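Local coordinates for metallo-beta-lactamase superfamily protein (Thermus thermophilus, PDB 2ZWR) that binds two zinc ions at a dinuclear site in a metallo-beta-lactamase fold and is probably a hydrolase, at residues P82-A87 / P101-R106; I46-L51 / R113-Q118; G149-Y154 / R195-L200. All coordinates share one frame; numbering follows the deposited sequence.

How the interactions relate
Interaction 1 joins helix 81-85 to the loop before edge strand 106-107 of the first beta-sheet, while interaction 2 joins that sheet, through strand 50-51, to the second; along the chain interaction 1 falls between the two segments of interaction 2. Their nearest atoms stay about 6 Å apart. Interaction 2 is the most buried of the three and purely apolar. Interaction 1 is partly buried; it clamps a tyrosine between a proline and a valine, with a hydrogen bond from its hydroxyl to a backbone carbonyl. Interaction 3, across the chain's centre from both, is also partly buried and mixes an asparagine bond with a CH-pi contact of a valine methyl on a phenylalanine ring at the modelled C-terminus.

Interaction 1 of 3, residues P82-A87 / P101-R106; sequences PLYEGA and PPLPVR
The ring of Tyr84 is sandwiched between Pro101 and Val105, with one face under each. Pro101 CB sits 3.6 Å from the ring centroid, 21° off the normal, in a CH-pi contact displaced toward the hydroxyl end; its closest ring atom is Tyr84 CZ. Tyrosine and proline run past one another in opposite directions, so Pro101 CG reaches back to Ala87 CB at 3.9 Å. On the opposite face Val105 meets the ring tip to tip, placing CG1 4.0 Å from the centroid for a second CH-pi contact. Tyr84 can extend this far because its CG is anti to the backbone N (chi1 -178°), which carries the ring out from helix 81-85 and between the two residues. At the ring edge the hydroxyl OH donates to Pro102 O at 2.7 Å, a short bond that comes from above the carbonyl plane and not along a lone pair, and that fixes the tip of the ring. In the metallo-beta-lactamase fold this joins helix 81-85 to the loop that leads into the edge strand 106-107, and Val63 of helix 63-70 together with Val74 and Leu76 of strand 74-76 also pack on the tyrosine. Leu103 crosses Glu85 at about a right angle, its CD1 lying 3.9 Å from Glu85 OE2, while its other methyl, CD2, approaches the tyrosine ring obliquely. Glu85 binds a further zinc ion in a structure of this protein, although none is bound to it in this chain. Water 1 lies between the two backbones, 2.5 Å from Pro101 O, with a longer, weak approach to Tyr84 O. The side chain of Tyr84 remains about 8 Å from that of the zinc ligand His59.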
loop_
_atom_site.group_PDB
_atom_site.type_symbol
_atom_site.label_atom_id
_atom_site.label_comp_id
_atom_site.label_asym_id
_atom_site.label_seq_id
_atom_site.Cartn_x
_atom_site.Cartn_y
_atom_site.Cartn_z
ATOM N N PRO A 82 3.760 2.355 15.169
ATOM C CA PRO A 82 2.942 3.257 15.987
ATOM C C PRO A 82 1.658 3.695 15.287
ATOM O O PRO A 82 0.615 3.782 15.931
ATOM C CB PRO A 82 3.876 4.449 16.240
ATOM C CG PRO A 82 5.254 3.843 16.147
ATOM C CD PRO A 82 5.126 2.895 14.995
ATOM N N LEU A 83 1.731 3.940 13.979
ATOM C CA LEU A 83 0.548 4.247 13.191
ATOM C C LEU A 83 -0.416 3.055 13.156
ATOM O O LEU A 83 -1.628 3.215 13.310
ATOM C CB LEU A 83 0.933 4.660 11.767
ATOM C CG LEU A 83 1.654 5.987 11.535
ATOM C CD1 LEU A 83 2.067 6.113 10.076
ATOM C CD2 LEU A 83 0.803 7.177 11.939
ATOM N N TYR A 84 0.143 1.862 12.977
ATOM C CA TYR A 84 -0.637 0.642 12.857
ATOM C C TYR A 84 -1.387 0.362 14.152
ATOM O O TYR A 84 -2.579 0.055 14.134
ATOM C CB TYR A 84 0.291 -0.513 12.490
ATOM C CG TYR A 84 -0.350 -1.863 12.264
ATOM C CD1 TYR A 84 -0.807 -2.242 11.000
ATOM C CD2 TYR A 84 -0.455 -2.779 13.305
ATOM C CE1 TYR A 84 -1.370 -3.505 10.787
ATOM C CE2 TYR A 84 -1.011 -4.024 13.114
ATOM C CZ TYR A 84 -1.460 -4.389 11.851
ATOM O OH TYR A 84 -2.020 -5.636 11.683
ATOM N N GLU A 85 -0.689 0.514 15.271
ATOM C CA GLU A 85 -1.245 0.215 16.584
ATOM C C GLU A 85 -2.407 1.116 16.995
ATOM O O GLU A 85 -3.315 0.665 17.685
ATOM C CB GLU A 85 -0.133 0.243 17.635
ATOM C CG GLU A 85 0.847 -0.917 17.464
ATOM C CD GLU A 85 2.074 -0.805 18.335
ATOM O OE1 GLU A 85 2.589 0.322 18.512
ATOM O OE2 GLU A 85 2.538 -1.862 18.836
ATOM N N GLY A 86 -2.373 2.379 16.573
ATOM C CA GLY A 86 -3.428 3.327 16.890
ATOM C C GLY A 86 -4.366 3.669 15.748
ATOM O O GLY A 86 -5.107 4.634 15.850
ATOM N N ALA A 87 -4.364 2.867 14.681
ATOM C CA ALA A 87 -5.107 3.192 13.463
ATOM C C ALA A 87 -6.604 3.352 13.701
ATOM O O ALA A 87 -7.237 4.202 13.094
ATOM C CB ALA A 87 -4.851 2.158 12.370
ATOM N N PRO A 101 -6.248 -3.100 14.030
ATOM C CA PRO A 101 -5.405 -4.015 13.274
ATOM C C PRO A 101 -4.653 -4.951 14.228
ATOM O O PRO A 101 -4.133 -4.488 15.240
ATOM C CB PRO A 101 -4.453 -3.074 12.533
ATOM C CG PRO A 101 -5.168 -1.755 12.508
ATOM C CD PRO A 101 -5.852 -1.696 13.821
ATOM N N PRO A 102 -4.623 -6.266 13.921
ATOM C CA PRO A 102 -4.072 -7.281 14.821
ATOM C C PRO A 102 -2.544 -7.367 14.856
ATOM O O PRO A 102 -1.873 -7.263 13.827
ATOM C CB PRO A 102 -4.652 -8.592 14.262
ATOM C CG PRO A 102 -4.801 -8.338 12.824
ATOM C CD PRO A 102 -5.153 -6.869 12.685
ATOM N N LEU A 103 -2.016 -7.585 16.048
ATOM C CA LEU A 103 -0.600 -7.876 16.227
ATOM C C LEU A 103 -0.399 -9.372 16.475
ATOM O O LEU A 103 -1.314 -10.038 16.964
ATOM C CB LEU A 103 -0.045 -7.052 17.385
ATOM C CG LEU A 103 0.010 -5.551 17.081
ATOM C CD1 LEU A 103 -0.094 -4.745 18.358
ATOM C CD2 LEU A 103 1.268 -5.192 16.295
ATOM N N PRO A 104 0.801 -9.906 16.152
ATOM C CA PRO A 104 1.987 -9.208 15.658
ATOM C C PRO A 104 2.023 -9.047 14.135
ATOM O O PRO A 104 1.224 -9.659 13.416
ATOM C CB PRO A 104 3.118 -10.129 16.117
ATOM C CG PRO A 104 2.534 -11.476 15.959
ATOM C CD PRO A 104 1.064 -11.348 16.303
ATOM N N VAL A 105 2.943 -8.210 13.659
ATOM C CA VAL A 105 3.220 -8.102 12.234
ATOM C C VAL A 105 4.614 -8.650 11.938
ATOM O O VAL A 105 5.442 -8.749 12.841
ATOM C CB VAL A 105 3.080 -6.641 11.703
ATOM C CG1 VAL A 105 1.718 -6.081 12.046
ATOM C CG2 VAL A 105 4.177 -5.740 12.252
ATOM N N ARG A 106 4.848 -9.003 10.678
ATOM C CA ARG A 106 6.167 -9.382 10.187
ATOM C C ARG A 106 6.813 -8.163 9.541
ATOM O O ARG A 106 6.130 -7.376 8.883
ATOM C CB ARG A 106 6.069 -10.530 9.176
ATOM C CG ARG A 106 5.487 -11.800 9.777
ATOM C CD ARG A 106 5.417 -12.928 8.776
ATOM N NE ARG A 106 4.820 -14.137 9.359
ATOM C CZ ARG A 106 4.701 -15.300 8.717
ATOM N NH1 ARG A 106 5.115 -15.422 7.458
ATOM N NH2 ARG A 106 4.153 -16.336 9.330
HETATM O O HOH W 1 -3.080 -2.493 16.331
#

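Interaction 2 of 3, residues I46-L51 / R113-Q118; sequences IPLAIL and RLFGFQ
This is a largely buried apolar contact between the two beta-sheets, with Leu48 at its exposed margin, where the segment leading into strand 50-51 of one sheet faces the hairpin formed by strands 113-114 and 117-121 of the other. The hairpin closes through a type I' turn from Leu114 to Phe117, with paired backbone bonds between those two residues. Phe115, at the first corner of the turn, has its CG anti to the carbonyl carbon (chi1 -64°), and its ring extends along the opposing segment. Ala49 CB approaches the far end of that ring obliquely, 3.7 Å from Phe115 CZ, and Leu48 CB stands 4.1 Å from Phe115 CE1. Leu51 divides its methyls among three partners. Its CD1 meets Leu114 CD1 tip to tip at 4.1 Å and also touches Phe115 CD2, whereas CD2 lies 4.1 Å from Phe117 CD2 as the two side chains cross obliquely. Leu114 holds its CG in the crowded position between backbone N and carbonyl carbon (chi1 80°), from where CD1 reaches Leu51. Val25 of strand 23-27, Tyr75 of strand 74-76 and Phe132 of strand 130-134 extend the cluster within both sheets. Two mixed sheets facing each other across an apolar core are characteristic of the alpha-beta/beta-alpha sandwich of the metallo-beta-lactamase superfamily.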
loop_
_atom_site.group_PDB
_atom_site.type_symbol
_atom_site.label_atom_id
_atom_site.label_comp_id
_atom_site.label_asym_id
_atom_site.label_seq_id
_atom_site.Cartn_x
_atom_site.Cartn_y
_atom_site.Cartn_z
ATOM N N ILE A 46 -6.749 -16.832 -3.397
ATOM C CA ILE A 46 -6.702 -16.654 -1.949
ATOM C C ILE A 46 -5.329 -16.104 -1.560
ATOM O O ILE A 46 -4.317 -16.769 -1.781
ATOM C CB ILE A 46 -6.957 -17.978 -1.178
ATOM C CG1 ILE A 46 -8.113 -18.775 -1.795
ATOM C CG2 ILE A 46 -7.211 -17.698 0.314
ATOM C CD1 ILE A 46 -8.152 -20.239 -1.323
ATOM N N PRO A 47 -5.287 -14.901 -0.955
ATOM C CA PRO A 47 -3.987 -14.324 -0.581
ATOM C C PRO A 47 -3.275 -15.186 0.462
ATOM O O PRO A 47 -3.931 -15.819 1.297
ATOM C CB PRO A 47 -4.360 -12.958 0.015
ATOM C CG PRO A 47 -5.774 -13.130 0.486
ATOM C CD PRO A 47 -6.410 -14.034 -0.549
ATOM N N LEU A 48 -1.948 -15.216 0.395
ATOM C CA LEU A 48 -1.133 -15.938 1.365
ATOM C C LEU A 48 -0.608 -15.011 2.458
ATOM O O LEU A 48 -0.086 -15.462 3.474
ATOM C CB LEU A 48 0.048 -16.622 0.660
ATOM C CG LEU A 48 -0.316 -17.692 -0.374
ATOM C CD1 LEU A 48 0.933 -18.348 -0.931
ATOM C CD2 LEU A 48 -1.277 -18.727 0.219
ATOM N N ALA A 49 -0.747 -13.713 2.233
ATOM C CA ALA A 49 -0.213 -12.709 3.129
ATOM C C ALA A 49 -0.837 -11.360 2.814
ATOM O O ALA A 49 -1.336 -11.135 1.715
ATOM C CB ALA A 49 1.330 -12.636 2.986
ATOM N N ILE A 50 -0.794 -10.467 3.796
ATOM C CA ILE A 50 -1.145 -9.068 3.624
ATOM C C ILE A 50 0.163 -8.267 3.614
ATOM O O ILE A 50 0.994 -8.429 4.504
ATOM C CB ILE A 50 -2.119 -8.582 4.752
ATOM C CG1 ILE A 50 -3.514 -9.207 4.549
ATOM C CG2 ILE A 50 -2.183 -7.035 4.800
ATOM C CD1 ILE A 50 -4.541 -8.969 5.672
ATOM N N LEU A 51 0.358 -7.446 2.575
ATOM C CA LEU A 51 1.532 -6.568 2.454
ATOM C C LEU A 51 1.049 -5.120 2.571
ATOM O O LEU A 51 0.104 -4.726 1.886
ATOM C CB LEU A 51 2.243 -6.788 1.107
ATOM C CG LEU A 51 3.365 -7.848 0.984
ATOM C CD1 LEU A 51 3.021 -9.203 1.603
ATOM C CD2 LEU A 51 3.816 -8.024 -0.472
ATOM N N ARG A 113 13.396 -8.991 -0.351
ATOM C CA ARG A 113 12.661 -9.640 -1.439
ATOM C C ARG A 113 11.592 -10.547 -0.865
ATOM O O ARG A 113 11.900 -11.426 -0.058
ATOM C CB ARG A 113 13.596 -10.489 -2.310
ATOM C CG ARG A 113 14.100 -9.821 -3.562
ATOM C CD ARG A 113 15.291 -8.943 -3.279
ATOM N NE ARG A 113 16.192 -8.888 -4.430
ATOM N N LEU A 114 10.343 -10.339 -1.279
ATOM C CA LEU A 114 9.252 -11.232 -0.889
ATOM C C LEU A 114 8.165 -11.213 -1.937
ATOM O O LEU A 114 7.842 -10.152 -2.491
ATOM C CB LEU A 114 8.672 -10.895 0.508
ATOM C CG LEU A 114 7.665 -9.746 0.698
ATOM C CD1 LEU A 114 7.029 -9.808 2.072
ATOM C CD2 LEU A 114 8.324 -8.408 0.508
ATOM N N PHE A 115 7.616 -12.395 -2.202
ATOM C CA PHE A 115 6.558 -12.595 -3.187
ATOM C C PHE A 115 6.860 -11.931 -4.524
ATOM O O PHE A 115 5.966 -11.383 -5.172
ATOM C CB PHE A 115 5.206 -12.124 -2.635
ATOM C CG PHE A 115 4.724 -12.914 -1.449
ATOM C CD1 PHE A 115 4.048 -14.122 -1.630
ATOM C CD2 PHE A 115 4.923 -12.438 -0.156
ATOM C CE1 PHE A 115 3.591 -14.856 -0.531
ATOM C CE2 PHE A 115 4.463 -13.150 0.953
ATOM C CZ PHE A 115 3.793 -14.362 0.767
ATOM N N GLY A 116 8.126 -11.993 -4.935
ATOM C CA GLY A 116 8.546 -11.484 -6.237
ATOM C C GLY A 116 8.746 -9.980 -6.287
ATOM O O GLY A 116 8.979 -9.431 -7.373
ATOM N N PHE A 117 8.662 -9.317 -5.129
ATOM C CA PHE A 117 8.866 -7.865 -5.030
ATOM C C PHE A 117 10.189 -7.509 -4.353
ATOM O O PHE A 117 10.689 -8.249 -3.503
ATOM C CB PHE A 117 7.729 -7.192 -4.229
ATOM C CG PHE A 117 6.366 -7.274 -4.885
ATOM C CD1 PHE A 117 6.097 -6.584 -6.061
ATOM C CD2 PHE A 117 5.348 -8.023 -4.300
ATOM C CE1 PHE A 117 4.842 -6.657 -6.652
ATOM C CE2 PHE A 117 4.095 -8.108 -4.875
ATOM C CZ PHE A 117 3.833 -7.424 -6.052
ATOM N N GLN A 118 10.734 -6.354 -4.711
ATOM C CA GLN A 118 11.817 -5.748 -3.949
ATOM C C GLN A 118 11.211 -4.606 -3.131
ATOM O O GLN A 118 10.467 -3.774 -3.666
ATOM C CB GLN A 118 12.913 -5.242 -4.890
ATOM C CG GLN A 118 14.024 -4.431 -4.215
ATOM C CD GLN A 118 15.052 -3.843 -5.205
ATOM O OE1 GLN A 118 16.159 -3.476 -4.806
ATOM N NE2 GLN A 118 14.689 -3.759 -6.488
#

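Interaction 3 of 3, residues G149-Y154 / R195-L200; sequences GSVGRY and RTNPFL
Val151 and Phe199 cross obliquely, the valine laying its CG2 methyl over one face of the phenylalanine ring. That methyl is 3.8 Å from the ring centroid and 19° off the normal, a CH-pi contact shifted toward the CG and CD1 side of the ring. The other methyl, CG1, packs on the stem of the same side chain, 3.7 Å from Phe199 CB. Phe199 has its CG anti to the carbonyl carbon (chi1 -66°), which carries the ring out across Ser150 and Val151. Ser150 OG comes obliquely to within 3.5 Å of Phe199 CE2, and Tyr154 OH stands more distantly at the ring edge. Beside this CH-pi contact, the amide of Asn197 is turned toward the backbone of the other segment by a chi1 that sets CG anti to the backbone N. Its ND2 donates to Ser150 O at 2.9 Å with a nearly straight N-H...O angle of 164°. The oxygen lies in the amide plane, but the donor stands above the plane of the serine carbonyl and not on a lone pair. OD1 meanwhile accepts from Phe199 N at 2.9 Å, on a lone pair, forming an Asx turn just beyond the end of helix 190-196; the same residue opens a type I turn from Asn197 to Leu200. Pro198 CD packs against Gly149 O. The contact thus ties the weakly bonded strand at about 150-151, which leads on to Tyr154 near the zinc ligand His125, to the modelled C-terminus. Glu193 accepts a bond from Asn197 ND2 as well as from Gly149 N, so the nitrogen serves two acceptors while the oxygen holds the turn. Bonds at both ends are consistent with a single orientation of the Asn197 amide, which probably helps to hold the turn carrying Phe199 against Val151.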
loop_
_atom_site.group_PDB
_atom_site.type_symbol
_atom_site.label_atom_id
_atom_site.label_comp_id
_atom_site.label_asym_id
_atom_site.label_seq_id
_atom_site.Cartn_x
_atom_site.Cartn_y
_atom_site.Cartn_z
ATOM N N GLY A 149 -1.204 12.776 -11.375
ATOM C CA GLY A 149 -1.326 14.233 -11.297
ATOM C C GLY A 149 -1.105 14.873 -9.932
ATOM O O GLY A 149 -1.357 16.069 -9.762
ATOM N N SER A 150 -0.629 14.096 -8.960
ATOM C CA SER A 150 -0.371 14.620 -7.621
ATOM C C SER A 150 0.582 13.723 -6.846
ATOM O O SER A 150 1.122 12.753 -7.391
ATOM C CB SER A 150 -1.682 14.793 -6.836
ATOM O OG SER A 150 -1.448 15.513 -5.627
ATOM N N VAL A 151 0.799 14.060 -5.574
ATOM C CA VAL A 151 1.638 13.252 -4.684
ATOM C C VAL A 151 0.968 13.099 -3.324
ATOM O O VAL A 151 -0.036 13.768 -3.037
ATOM C CB VAL A 151 3.085 13.801 -4.549
ATOM C CG1 VAL A 151 3.752 13.893 -5.906
ATOM C CG2 VAL A 151 3.111 15.155 -3.829
ATOM N N GLY A 152 1.492 12.195 -2.502
ATOM C CA GLY A 152 0.919 11.967 -1.177
ATOM C C GLY A 152 0.901 13.216 -0.316
ATOM O O GLY A 152 1.816 14.036 -0.385
ATOM N N ARG A 153 -0.158 13.367 0.476
ATOM C CA ARG A 153 -0.215 14.407 1.510
ATOM C C ARG A 153 1.025 14.324 2.401
ATOM O O ARG A 153 1.507 13.228 2.723
ATOM C CB ARG A 153 -1.475 14.253 2.364
ATOM C CG ARG A 153 -2.779 14.546 1.619
ATOM C CD ARG A 153 -4.005 14.336 2.499
ATOM N NE ARG A 153 -4.141 15.394 3.501
ATOM C CZ ARG A 153 -5.138 15.488 4.379
ATOM N NH1 ARG A 153 -6.104 14.581 4.403
ATOM N NH2 ARG A 153 -5.166 16.497 5.244
ATOM N N TYR A 154 1.557 15.480 2.773
ATOM C CA TYR A 154 2.658 15.531 3.731
ATOM C C TYR A 154 2.265 16.388 4.937
ATOM O O TYR A 154 3.089 17.093 5.520
ATOM C CB TYR A 154 3.975 15.982 3.067
ATOM C CG TYR A 154 3.848 17.165 2.125
ATOM C CD1 TYR A 154 3.368 17.000 0.822
ATOM C CD2 TYR A 154 4.208 18.451 2.536
ATOM C CE1 TYR A 154 3.248 18.085 -0.050
ATOM C CE2 TYR A 154 4.095 19.546 1.671
ATOM C CZ TYR A 154 3.615 19.353 0.380
ATOM O OH TYR A 154 3.502 20.425 -0.488
ATOM N N ARG A 195 6.268 13.692 -17.150
ATOM C CA ARG A 195 5.821 14.688 -18.116
ATOM C C ARG A 195 4.732 15.641 -17.611
ATOM O O ARG A 195 4.635 16.767 -18.096
ATOM C CB ARG A 195 5.352 14.003 -19.410
ATOM C CG ARG A 195 6.490 13.492 -20.333
ATOM C CD ARG A 195 7.284 14.629 -21.011
ATOM N NE ARG A 195 7.980 14.180 -22.224
ATOM C CZ ARG A 195 9.303 14.155 -22.401
ATOM N NH1 ARG A 195 10.121 14.557 -21.440
ATOM N NH2 ARG A 195 9.807 13.726 -23.555
ATOM N N THR A 196 3.918 15.206 -16.649
ATOM C CA THR A 196 2.695 15.939 -16.300
ATOM C C THR A 196 2.510 16.344 -14.840
ATOM O O THR A 196 1.711 17.243 -14.554
ATOM C CB THR A 196 1.441 15.133 -16.649
ATOM O OG1 THR A 196 1.487 13.879 -15.953
ATOM C CG2 THR A 196 1.330 14.906 -18.146
ATOM N N ASN A 197 3.185 15.668 -13.916
ATOM C CA ASN A 197 2.968 15.932 -12.492
ATOM C C ASN A 197 3.501 17.303 -12.041
ATOM O O ASN A 197 4.708 17.566 -12.144
ATOM C CB ASN A 197 3.565 14.813 -11.637
ATOM C CG ASN A 197 2.951 14.742 -10.244
ATOM O OD1 ASN A 197 2.990 15.702 -9.479
ATOM N ND2 ASN A 197 2.396 13.590 -9.908
ATOM N N PRO A 198 2.607 18.165 -11.511
ATOM C CA PRO A 198 2.995 19.505 -11.068
ATOM C C PRO A 198 3.973 19.530 -9.885
ATOM O O PRO A 198 4.616 20.559 -9.648
ATOM C CB PRO A 198 1.661 20.144 -10.677
ATOM C CG PRO A 198 0.775 19.003 -10.356
ATOM C CD PRO A 198 1.171 17.916 -11.291
ATOM N N PHE A 199 4.086 18.412 -9.158
ATOM C CA PHE A 199 5.017 18.302 -8.026
ATOM C C PHE A 199 6.388 17.763 -8.467
ATOM O O PHE A 199 7.301 17.622 -7.649
ATOM C CB PHE A 199 4.450 17.387 -6.932
ATOM C CG PHE A 199 3.211 17.913 -6.254
ATOM C CD1 PHE A 199 3.306 18.634 -5.060
ATOM C CD2 PHE A 199 1.948 17.655 -6.783
ATOM C CE1 PHE A 199 2.157 19.103 -4.413
ATOM C CE2 PHE A 199 0.797 18.121 -6.152
ATOM C CZ PHE A 199 0.898 18.843 -4.960
ATOM N N LEU A 200 6.519 17.444 -9.750
ATOM C CA LEU A 200 7.752 16.871 -10.282
ATOM C C LEU A 200 8.427 17.800 -11.299
ATOM O O LEU A 200 7.802 18.734 -11.823
ATOM C CB LEU A 200 7.461 15.511 -10.918
ATOM C CG LEU A 200 7.591 14.202 -10.129
ATOM C CD1 LEU A 200 7.137 14.281 -8.664
ATOM C CD2 LEU A 200 6.827 13.100 -10.866
#